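Local coordinates for putative uncharacterized protein (Ustilago maydis, PDB 4GNX) that serves as an OB-fold subunit of replication protein A, the heterotrimer that binds single-stranded DNA, at residues 10-15 with 34-39; 41-46 with 57-62. All blocks are in the same frame, centred on the assembly; numbering follows the deposited sequence.

Contact 1: residues 10-15 with 34-39. With nucleotides of chain G.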
loop_
_atom_site.group_PDB
_atom_site.type_symbol
_atom_site.label_atom_id
_atom_site.label_comp_id
_atom_site.label_asym_id
_atom_site.label_seq_id
_atom_site.Cartn_x
_atom_site.Cartn_y
_atom_site.Cartn_z
ATOM N N ARG B 10 15.903 1.242 -4.200
ATOM C CA ARG B 10 15.064 2.410 -4.424
ATOM C C ARG B 10 14.368 2.448 -5.775
ATOM O O ARG B 10 15.007 2.395 -6.821
ATOM C CB ARG B 10 15.868 3.686 -4.178
ATOM C CG ARG B 10 16.478 3.699 -2.789
ATOM C CD ARG B 10 17.279 4.963 -2.527
ATOM N NE ARG B 10 16.572 6.161 -2.977
ATOM C CZ ARG B 10 17.025 7.402 -2.843
ATOM N NH1 ARG B 10 18.196 7.643 -2.273
ATOM N NH2 ARG B 10 16.292 8.403 -3.309
ATOM N N PRO B 11 13.039 2.528 -5.759
ATOM C CA PRO B 11 12.379 2.672 -7.038
ATOM C C PRO B 11 12.566 4.136 -7.540
ATOM O O PRO B 11 12.372 5.091 -6.794
ATOM C CB PRO B 11 10.923 2.357 -6.688
ATOM C CG PRO B 11 10.765 2.883 -5.276
ATOM C CD PRO B 11 12.096 2.648 -4.621
ATOM N N VAL B 12 12.962 4.288 -8.794
ATOM C CA VAL B 12 13.361 5.575 -9.316
ATOM C C VAL B 12 12.996 5.669 -10.761
ATOM O O VAL B 12 12.825 4.652 -11.428
ATOM C CB VAL B 12 14.891 5.807 -9.237
ATOM C CG1 VAL B 12 15.372 5.997 -7.788
ATOM C CG2 VAL B 12 15.647 4.697 -9.946
ATOM N N THR B 13 12.880 6.909 -11.237
ATOM C CA THR B 13 12.709 7.176 -12.664
ATOM C C THR B 13 14.061 7.513 -13.240
ATOM O O THR B 13 14.966 7.957 -12.537
ATOM C CB THR B 13 11.837 8.403 -12.918
ATOM O OG1 THR B 13 12.525 9.570 -12.405
ATOM C CG2 THR B 13 10.426 8.226 -12.285
ATOM N N ILE B 14 14.196 7.321 -14.538
ATOM C CA ILE B 14 15.450 7.624 -15.162
ATOM C C ILE B 14 15.816 9.075 -14.894
ATOM O O ILE B 14 17.008 9.376 -14.668
ATOM C CB ILE B 14 15.422 7.277 -16.655
ATOM C CG1 ILE B 14 15.301 5.735 -16.795
ATOM C CG2 ILE B 14 16.661 7.843 -17.357
ATOM C CD1 ILE B 14 15.056 5.233 -18.203
ATOM N N ARG B 15 14.808 9.961 -14.857
ATOM C CA ARG B 15 15.074 11.375 -14.567
ATOM C C ARG B 15 15.774 11.605 -13.232
ATOM O O ARG B 15 16.726 12.418 -13.145
ATOM C CB ARG B 15 13.803 12.179 -14.554
ATOM C CG ARG B 15 14.035 13.675 -14.646
ATOM C CD ARG B 15 13.996 14.064 -16.114
ATOM N NE ARG B 15 15.309 14.382 -16.666
ATOM C CZ ARG B 15 15.630 14.343 -17.953
ATOM N NH1 ARG B 15 14.750 13.960 -18.876
ATOM N NH2 ARG B 15 16.857 14.673 -18.313
ATOM N N ALA B 34 19.680 11.181 0.221
ATOM C CA ALA B 34 19.875 9.805 0.639
ATOM C C ALA B 34 20.770 9.087 -0.341
ATOM O O ALA B 34 20.716 9.343 -1.546
ATOM C CB ALA B 34 18.545 9.096 0.779
ATOM N N GLU B 35 21.601 8.200 0.192
ATOM C CA GLU B 35 22.481 7.376 -0.599
ATOM C C GLU B 35 21.670 6.629 -1.654
ATOM O O GLU B 35 20.595 6.103 -1.359
ATOM C CB GLU B 35 23.188 6.389 0.322
ATOM C CG GLU B 35 24.593 5.981 -0.112
ATOM C CD GLU B 35 24.693 4.552 -0.650
ATOM O OE1 GLU B 35 23.676 4.003 -1.157
ATOM O OE2 GLU B 35 25.811 3.976 -0.569
ATOM N N LEU B 36 22.182 6.619 -2.884
ATOM C CA LEU B 36 21.550 5.936 -4.010
ATOM C C LEU B 36 22.433 4.800 -4.492
ATOM O O LEU B 36 23.291 4.989 -5.359
ATOM C CB LEU B 36 21.314 6.902 -5.164
ATOM C CG LEU B 36 20.579 6.378 -6.405
ATOM C CD1 LEU B 36 19.168 5.864 -6.099
ATOM C CD2 LEU B 36 20.523 7.486 -7.444
ATOM N N GLY B 37 22.219 3.622 -3.915
ATOM C CA GLY B 37 23.005 2.444 -4.238
ATOM C C GLY B 37 22.275 1.606 -5.266
ATOM O O GLY B 37 22.223 1.961 -6.451
ATOM N N GLN B 38 21.710 0.494 -4.810
ATOM C CA GLN B 38 20.892 -0.335 -5.661
ATOM C C GLN B 38 19.603 0.385 -5.943
ATOM O O GLN B 38 19.101 1.105 -5.087
ATOM C CB GLN B 38 20.592 -1.657 -4.984
ATOM C CG GLN B 38 21.590 -2.747 -5.296
ATOM C CD GLN B 38 20.980 -4.139 -5.180
ATOM O OE1 GLN B 38 20.960 -4.890 -6.157
ATOM N NE2 GLN B 38 20.483 -4.492 -3.985
ATOM N N LEU B 39 19.064 0.177 -7.139
ATOM C CA LEU B 39 17.850 0.846 -7.569
ATOM C C LEU B 39 17.105 -0.016 -8.576
ATOM O O LEU B 39 17.676 -0.931 -9.163
ATOM C CB LEU B 39 18.199 2.185 -8.206
ATOM C CG LEU B 39 19.116 2.200 -9.450
ATOM C CD1 LEU B 39 18.320 2.082 -10.747
ATOM C CD2 LEU B 39 19.936 3.475 -9.488
ATOM P P DT G 21 24.228 -10.942 -9.269
ATOM O OP1 DT G 21 23.031 -11.769 -9.570
ATOM O OP2 DT G 21 25.511 -11.609 -8.922
ATOM O "O5'" DT G 21 24.484 -10.015 -10.540
ATOM C "C5'" DT G 21 25.281 -10.474 -11.652
ATOM C "C4'" DT G 21 26.367 -9.474 -11.976
ATOM O "O4'" DT G 21 25.834 -8.128 -11.953
ATOM C "C3'" DT G 21 27.573 -9.492 -11.033
ATOM O "O3'" DT G 21 28.806 -9.660 -11.760
ATOM C "C2'" DT G 21 27.455 -8.196 -10.240
ATOM C "C1'" DT G 21 26.590 -7.283 -11.102
ATOM N N1 DT G 21 25.635 -6.424 -10.358
ATOM C C2 DT G 21 25.921 -5.083 -10.206
ATOM O O2 DT G 21 26.937 -4.564 -10.641
ATOM N N3 DT G 21 24.971 -4.371 -9.514
ATOM C C4 DT G 21 23.789 -4.851 -8.978
ATOM O O4 DT G 21 23.034 -4.090 -8.380
ATOM C C5 DT G 21 23.551 -6.263 -9.181
ATOM C C7 DT G 21 22.298 -6.875 -8.636
ATOM C C6 DT G 21 24.471 -6.967 -9.854
#
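The side chain of R10 carries this contact. Its NH1 donates to E35 O at 3.0 Å, and that oxygen lies close to the guanidinium plane. The nitrogen itself stands above the plane of the E35 carbonyl. A weaker, more bent bond runs from R10 NH1 to A34 O at 3.1 Å, and L31 O is a further acceptor for the same nitrogen. The bend at chi3 (45°) helps turn the guanidinium edge toward these carbonyls. L36 CD1 sits over one face of the guanidinium, offset toward its rim, 4.1 Å from R10 NE. The L36 and R10 side chains cross at about a right angle. V12 adds the apolar part: its CG2 packs 3.8 Å from L39 CD1, and its CG1 meets L36 CD1 tip to tip. In the backbone, R10 and L39 form a parallel bridge between strands 9-11 and 38-50. R10 N gives a weak but straight bond to Q38 O, 3.3 Å long. Further out, L36 and L39 both touch L97, and I17 covers V12 and L39. The Q38 side chain leads away from 10-15 to the bound DNA, where its CG is 3.7 Å from O4 of DT21 of chain G. A short N-terminal strand thus joins, in parallel, the start of 38-50, the first strand of the OB-fold barrel, close to bound DNA. The buried arginine is met here by backbone carbonyl dipoles, which probably offset part of the cost of burying its charge.

Contact 2: residues 41-46 with 57-62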
loop_
_atom_site.group_PDB
_atom_site.type_symbol
_atom_site.label_atom_id
_atom_site.label_comp_id
_atom_site.label_asym_id
_atom_site.label_seq_id
_atom_site.Cartn_x
_atom_site.Cartn_y
_atom_site.Cartn_z
ATOM N N PHE B 41 13.811 0.049 -11.780
ATOM C CA PHE B 41 12.910 0.817 -12.628
ATOM C C PHE B 41 12.421 0.024 -13.837
ATOM O O PHE B 41 12.945 -1.059 -14.160
ATOM C CB PHE B 41 13.565 2.137 -13.068
ATOM C CG PHE B 41 14.727 1.962 -13.989
ATOM C CD1 PHE B 41 14.539 1.958 -15.369
ATOM C CD2 PHE B 41 16.010 1.832 -13.487
ATOM C CE1 PHE B 41 15.607 1.807 -16.232
ATOM C CE2 PHE B 41 17.090 1.676 -14.356
ATOM C CZ PHE B 41 16.886 1.660 -15.730
ATOM N N VAL B 42 11.414 0.571 -14.503
ATOM C CA VAL B 42 10.776 -0.099 -15.628
ATOM C C VAL B 42 10.925 0.819 -16.820
ATOM O O VAL B 42 10.816 2.027 -16.688
ATOM C CB VAL B 42 9.299 -0.352 -15.336
ATOM C CG1 VAL B 42 8.594 -0.869 -16.572
ATOM C CG2 VAL B 42 9.146 -1.337 -14.181
ATOM N N ALA B 43 11.207 0.257 -17.984
ATOM C CA ALA B 43 11.575 1.064 -19.143
ATOM C C ALA B 43 11.441 0.228 -20.397
ATOM O O ALA B 43 11.244 -0.996 -20.314
ATOM C CB ALA B 43 13.000 1.556 -19.010
ATOM N N VAL B 44 11.564 0.898 -21.548
ATOM C CA VAL B 44 11.482 0.248 -22.846
ATOM C C VAL B 44 12.849 0.200 -23.521
ATOM O O VAL B 44 13.564 1.215 -23.601
ATOM C CB VAL B 44 10.474 0.949 -23.759
ATOM C CG1 VAL B 44 10.332 0.210 -25.089
ATOM C CG2 VAL B 44 9.133 1.002 -23.069
ATOM N N VAL B 45 13.214 -0.996 -23.981
ATOM C CA VAL B 45 14.450 -1.217 -24.667
ATOM C C VAL B 45 14.297 -0.592 -26.036
ATOM O O VAL B 45 13.323 -0.853 -26.747
ATOM C CB VAL B 45 14.695 -2.717 -24.839
ATOM C CG1 VAL B 45 16.099 -2.974 -25.385
ATOM C CG2 VAL B 45 14.471 -3.439 -23.529
ATOM N N ARG B 46 15.270 0.218 -26.411
ATOM C CA ARG B 46 15.242 0.891 -27.690
ATOM C C ARG B 46 16.382 0.482 -28.610
ATOM O O ARG B 46 16.249 0.561 -29.834
ATOM C CB ARG B 46 15.274 2.392 -27.485
ATOM C CG ARG B 46 13.979 2.938 -26.952
ATOM C CD ARG B 46 12.796 2.737 -27.885
ATOM N NE ARG B 46 11.610 3.369 -27.316
ATOM C CZ ARG B 46 10.359 3.084 -27.651
ATOM N NH1 ARG B 46 10.095 2.159 -28.576
ATOM N NH2 ARG B 46 9.369 3.736 -27.050
ATOM N N TYR B 57 22.054 -2.175 -23.397
ATOM C CA TYR B 57 20.697 -1.798 -23.809
ATOM C C TYR B 57 20.548 -0.305 -23.687
ATOM O O TYR B 57 21.026 0.293 -22.713
ATOM C CB TYR B 57 19.644 -2.436 -22.907
ATOM C CG TYR B 57 19.757 -3.928 -22.824
ATOM C CD1 TYR B 57 20.507 -4.524 -21.808
ATOM C CD2 TYR B 57 19.131 -4.753 -23.765
ATOM C CE1 TYR B 57 20.633 -5.905 -21.721
ATOM C CE2 TYR B 57 19.241 -6.142 -23.693
ATOM C CZ TYR B 57 19.993 -6.719 -22.665
ATOM O OH TYR B 57 20.125 -8.088 -22.549
ATOM N N SER B 58 19.892 0.307 -24.667
ATOM C CA SER B 58 19.514 1.697 -24.531
ATOM C C SER B 58 18.106 1.664 -24.046
ATOM O O SER B 58 17.263 0.969 -24.587
ATOM C CB SER B 58 19.580 2.440 -25.840
ATOM O OG SER B 58 19.091 3.748 -25.641
ATOM N N VAL B 59 17.840 2.410 -23.004
ATOM C CA VAL B 59 16.616 2.221 -22.290
ATOM C C VAL B 59 15.983 3.572 -21.942
ATOM O O VAL B 59 16.662 4.550 -21.601
ATOM C CB VAL B 59 16.904 1.328 -21.072
ATOM C CG1 VAL B 59 16.420 1.943 -19.759
ATOM C CG2 VAL B 59 16.400 -0.086 -21.325
ATOM N N GLU B 60 14.660 3.603 -22.043
ATOM C CA GLU B 60 13.909 4.846 -22.008
ATOM C C GLU B 60 12.507 4.608 -21.400
ATOM O O GLU B 60 11.830 3.629 -21.769
ATOM C CB GLU B 60 13.858 5.410 -23.443
ATOM C CG GLU B 60 12.856 6.520 -23.664
ATOM C CD GLU B 60 11.495 5.987 -24.068
ATOM O OE1 GLU B 60 11.454 5.142 -25.003
ATOM O OE2 GLU B 60 10.472 6.411 -23.468
ATOM N N ASP B 61 12.103 5.481 -20.464
ATOM C CA ASP B 61 10.834 5.383 -19.720
ATOM C C ASP B 61 9.997 6.668 -19.778
ATOM O O ASP B 61 9.314 7.015 -18.817
ATOM C CB ASP B 61 11.123 5.087 -18.253
ATOM C CG ASP B 61 11.757 6.290 -17.510
ATOM O OD1 ASP B 61 12.059 7.324 -18.170
ATOM O OD2 ASP B 61 11.959 6.217 -16.263
ATOM N N GLY B 62 10.086 7.412 -20.877
ATOM C CA GLY B 62 9.305 8.621 -21.030
ATOM C C GLY B 62 9.798 9.787 -20.196
ATOM O O GLY B 62 9.272 10.906 -20.320
#
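Strands 41-46 and 57-60 run antiparallel but strongly skewed, 126° between their directions, with V44 and E60 as a hydrogen-bonded pair and V45 and V59 as a non-hydrogen-bonded one. V44 N donates to E60 O at 2.8 Å, and E60 N returns a bond to V44 O along a lone pair. R46 N reaches S58 O in the plane of that carbonyl.

On the face of V45 and V59 the contact is apolar. V59 CG1 lies 3.5 Å from A43 CB and meets the edge of the F41 ring, 3.6 Å from its CE1. F41 chi1 of 67° puts the ring between its own backbone N and carbonyl carbon. V45 CG1 lies alongside Y57, 3.9 Å from its CD2. I14 also touches F41 and V59, and Y57 OH bonds to Q70.

The two strands are the first hairpin of the OB-fold beta barrel. Strand 38-50 also pairs with strand 90-100, and strand 54-60 with strand 65-71.

On the face of V44 and E60 a salt bridge lies over an apolar side chain. R46 grips one oxygen side-on with two nitrogens: NE is 2.9 Å and NH2 3.2 Å from E60 OE1. E60 OE1 takes R46 NH2 on its syn lone pair, while R46 NE comes nearly along the C-O axis. The guanidinium and carboxylate are nearly coplanar, 8° apart. V44 CG1 lies over the centre of one guanidinium face. Both side chains, R46 and E60, bend at chi2 to meet. E60 OE2 takes a 2.8 Å bond from G62 N on its anti lone pair, and R22 of another protein chain forms a salt bridge with it. Two arginines around E60 would probably keep it ionised.

Both contacts use strand 38-50. Contact 1 adds strand 9-11 to it in parallel at its start; contact 2 pairs it antiparallel with strand 54-60. Contact 2 is the more deeply buried, while contact 1 is partly buried and has the exposed E35 at its margin. In contact 1 backbone oxygens receive the arginine. In contact 2 a carboxylate does, at the boundary with another protein chain. Contact 1 reaches DT21 of chain G, whereas contact 2 stays about 10 Å from the DNA at its nearest atom. The two meet where I14 N probably bonds to D61 OD2, at 3.0 Å, and where V12 O packs on F41 CB.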